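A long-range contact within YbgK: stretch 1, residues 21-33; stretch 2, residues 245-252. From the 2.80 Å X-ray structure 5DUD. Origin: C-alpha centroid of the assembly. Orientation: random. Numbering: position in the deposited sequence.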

# COMPACT_ATOMS: atom_id res chain seq x y z
N PHE A 21 3.13 -3.84 -9.22
CA PHE A 21 1.68 -3.97 -9.40
C PHE A 21 0.85 -2.87 -8.72
O PHE A 21 -0.32 -3.10 -8.44
CB PHE A 21 1.20 -5.36 -8.92
CG PHE A 21 2.15 -6.50 -9.22
CD1 PHE A 21 2.23 -7.05 -10.49
CD2 PHE A 21 3.02 -6.97 -8.25
CE1 PHE A 21 3.11 -8.09 -10.76
CE2 PHE A 21 3.89 -8.02 -8.52
CZ PHE A 21 3.94 -8.57 -9.78
N ARG A 22 1.41 -1.67 -8.52
CA ARG A 22 0.66 -0.54 -7.95
C ARG A 22 -0.38 -0.01 -8.95
O ARG A 22 -1.38 0.56 -8.53
CB ARG A 22 1.57 0.60 -7.53
CG ARG A 22 2.26 0.40 -6.18
CD ARG A 22 1.96 1.58 -5.25
NE ARG A 22 2.80 1.59 -4.06
CZ ARG A 22 4.07 2.01 -4.00
NH1 ARG A 22 4.68 2.45 -5.10
NH2 ARG A 22 4.73 1.99 -2.86
N GLN A 23 -0.12 -0.21 -10.26
CA GLN A 23 -1.01 0.21 -11.35
C GLN A 23 -2.31 -0.63 -11.38
O GLN A 23 -3.31 -0.18 -11.94
CB GLN A 23 -0.30 0.09 -12.71
N SER A 24 -2.30 -1.85 -10.78
CA SER A 24 -3.46 -2.75 -10.72
C SER A 24 -4.13 -2.82 -9.32
O SER A 24 -4.91 -3.73 -9.07
CB SER A 24 -3.05 -4.15 -11.16
OG SER A 24 -2.32 -4.13 -12.38
N GLY A 25 -3.86 -1.84 -8.45
CA GLY A 25 -4.48 -1.76 -7.13
C GLY A 25 -3.90 -2.64 -6.04
O GLY A 25 -4.55 -2.81 -5.01
N ILE A 26 -2.68 -3.18 -6.22
CA ILE A 26 -2.03 -4.04 -5.23
C ILE A 26 -1.02 -3.22 -4.43
O ILE A 26 -0.10 -2.64 -5.02
CB ILE A 26 -1.38 -5.29 -5.90
CG1 ILE A 26 -2.47 -6.27 -6.36
CG2 ILE A 26 -0.36 -5.99 -4.96
CD1 ILE A 26 -2.12 -7.20 -7.58
N SER A 27 -1.15 -3.21 -3.10
CA SER A 27 -0.23 -2.51 -2.20
C SER A 27 1.07 -3.30 -2.12
O SER A 27 1.03 -4.53 -2.16
CB SER A 27 -0.86 -2.37 -0.82
OG SER A 27 -2.22 -1.95 -0.90
N HIS A 28 2.23 -2.61 -2.06
CA HIS A 28 3.54 -3.27 -2.05
C HIS A 28 3.80 -4.00 -0.71
O HIS A 28 4.53 -5.00 -0.72
CB HIS A 28 4.68 -2.29 -2.37
CG HIS A 28 5.16 -1.47 -1.21
ND1 HIS A 28 6.44 -1.61 -0.71
CD2 HIS A 28 4.51 -0.52 -0.49
CE1 HIS A 28 6.54 -0.74 0.29
NE2 HIS A 28 5.40 -0.08 0.46
N CYS A 29 3.21 -3.52 0.40
CA CYS A 29 3.35 -4.11 1.74
C CYS A 29 4.85 -4.21 2.15
O CYS A 29 5.59 -3.27 1.89
CB CYS A 29 2.63 -5.46 1.81
SG CYS A 29 0.91 -5.42 1.25
N GLY A 30 5.27 -5.30 2.79
CA GLY A 30 6.65 -5.44 3.25
C GLY A 30 6.77 -4.89 4.64
O GLY A 30 5.78 -4.44 5.22
N ALA A 31 7.98 -4.93 5.21
CA ALA A 31 8.20 -4.45 6.58
C ALA A 31 7.99 -2.94 6.70
O ALA A 31 8.41 -2.18 5.82
CB ALA A 31 9.60 -4.80 7.05
N LEU A 32 7.29 -2.53 7.76
CA LEU A 32 7.05 -1.11 8.08
C LEU A 32 8.41 -0.45 8.37
O LEU A 32 8.72 0.60 7.82
CB LEU A 32 6.08 -0.97 9.27
CG LEU A 32 4.63 -0.58 8.94
CD1 LEU A 32 4.07 -1.35 7.76
CD2 LEU A 32 3.73 -0.77 10.15
N ASP A 33 9.23 -1.13 9.18
CA ASP A 33 10.60 -0.73 9.47
C ASP A 33 11.50 -1.51 8.51
O ASP A 33 12.05 -2.56 8.87
CB ASP A 33 10.94 -0.99 10.95
CG ASP A 33 12.17 -0.27 11.47
OD1 ASP A 33 13.22 -0.33 10.79
OD2 ASP A 33 12.11 0.30 12.58
N LEU A 245 -0.31 7.61 5.26
CA LEU A 245 -0.42 6.33 4.56
C LEU A 245 0.84 5.51 4.78
O LEU A 245 1.93 6.08 4.74
CB LEU A 245 -0.65 6.56 3.06
CG LEU A 245 -1.87 7.41 2.71
CD1 LEU A 245 -1.97 7.62 1.21
CD2 LEU A 245 -3.14 6.78 3.23
N MET A 246 0.69 4.20 5.05
CA MET A 246 1.83 3.30 5.29
C MET A 246 1.92 2.30 4.11
O MET A 246 1.50 2.63 3.01
CB MET A 246 1.69 2.63 6.67
CG MET A 246 1.58 3.61 7.83
SD MET A 246 2.95 4.79 7.99
CE MET A 246 4.25 3.71 8.58
N ASN A 247 2.51 1.11 4.32
CA ASN A 247 2.77 0.16 3.23
C ASN A 247 1.51 -0.54 2.66
O ASN A 247 1.43 -0.66 1.44
CB ASN A 247 3.78 -0.90 3.66
CG ASN A 247 5.12 -0.34 4.10
OD1 ASN A 247 5.21 0.78 4.62
ND2 ASN A 247 6.18 -1.12 3.96
N ASP A 248 0.55 -0.99 3.50
CA ASP A 248 -0.67 -1.67 3.04
C ASP A 248 -1.78 -0.70 2.57
O ASP A 248 -2.86 -1.18 2.20
CB ASP A 248 -1.23 -2.59 4.14
CG ASP A 248 -0.40 -3.82 4.40
OD1 ASP A 248 0.82 -3.78 4.13
OD2 ASP A 248 -0.95 -4.82 4.91
N ALA A 249 -1.54 0.63 2.54
CA ALA A 249 -2.52 1.65 2.14
C ALA A 249 -3.08 1.48 0.72
O ALA A 249 -2.53 0.74 -0.09
CB ALA A 249 -1.90 3.03 2.24
N GLN A 250 -4.15 2.23 0.44
CA GLN A 250 -4.79 2.32 -0.87
C GLN A 250 -3.82 2.85 -1.92
O GLN A 250 -3.08 3.78 -1.62
CB GLN A 250 -5.98 3.31 -0.82
CG GLN A 250 -7.32 2.71 -0.47
CD GLN A 250 -8.41 3.71 -0.78
OE1 GLN A 250 -8.98 3.72 -1.88
NE2 GLN A 250 -8.66 4.64 0.13
N THR A 251 -3.89 2.35 -3.17
CA THR A 251 -3.05 2.90 -4.23
C THR A 251 -3.64 4.21 -4.80
O THR A 251 -2.87 5.04 -5.27
CB THR A 251 -2.84 1.89 -5.35
OG1 THR A 251 -4.11 1.57 -5.92
CG2 THR A 251 -2.14 0.63 -4.87
N THR A 252 -4.99 4.40 -4.77
CA THR A 252 -5.67 5.60 -5.27
C THR A 252 -6.55 6.24 -4.19
O THR A 252 -7.15 5.52 -3.39
CB THR A 252 -6.53 5.26 -6.50
OG1 THR A 252 -7.41 4.19 -6.16
CG2 THR A 252 -5.70 4.92 -7.73
O HOH W 1 -5.07 -0.60 -3.40

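What does the start of stretch 2 offer to a loop more than two hundred residues away in sequence? L245 stays out of reach, and contact begins with M246. Its CA-to-CB bond runs sideways, but three successive m rotamers curl the side chain so that its end comes nearer, leaving CE 4.3 Å from CG of L32. The CA-to-CB bond of L32 also runs sideways while the end of its side chain comes nearer, and the result is a loose apolar contact.

Why does N247 account for more buried surface than any other residue here? Its CA-to-CB bond points toward stretch 1, whose backbone carbonyls gather around the amide. ND2 of N247 donates to O of C29 at 3.0 Å with a good angle of 151°, and also to O of A31 at 3.1 Å, a weak bond because its angle is only 120°. One amide nitrogen thus meets carbonyls two residues apart, on either side of G30 in sequence. The backbone angles of G30 by themselves call for glycine: a CB would be jammed against the carbonyl oxygen of C29. N247 is packed as well, CD1 of L32 lying 3.9 Å from its CG and CD2 of H28 3.6 Å from its backbone O. The CA atoms of N247 and C29 lie 4.6 Å apart, which brings the two backbones themselves close together.

How do D248 and A249 continue the contact? The CA-to-CB bond of D248 points away, yet the end of its side chain comes nearer, placing OD1 3.3 Å from SG of C29. A249 contributes mainly through its backbone: OG of S27 donates a hydrogen bond to O of A249 at 2.8 Å. S27 points toward stretch 2, and its m rotamer carries the hydroxyl to that carbonyl, so a short side chain is enough to bridge the gap.

What closes the contact at its far end? Q250 points away and makes no contact, whereas T251 turns back toward stretch 1. Its methyl CG2 packs 3.7 Å from O of R22 and 3.9 Å from O of I26, while its OG1 lies 3.6 Å from CA of G25. The positive phi of G25 (80°) by itself favours glycine. Nearby, water 1 donates to O of G25 at 2.8 Å and accepts from N of T251 at 3.2 Å, linking the two backbones. T252 then leaves the contact.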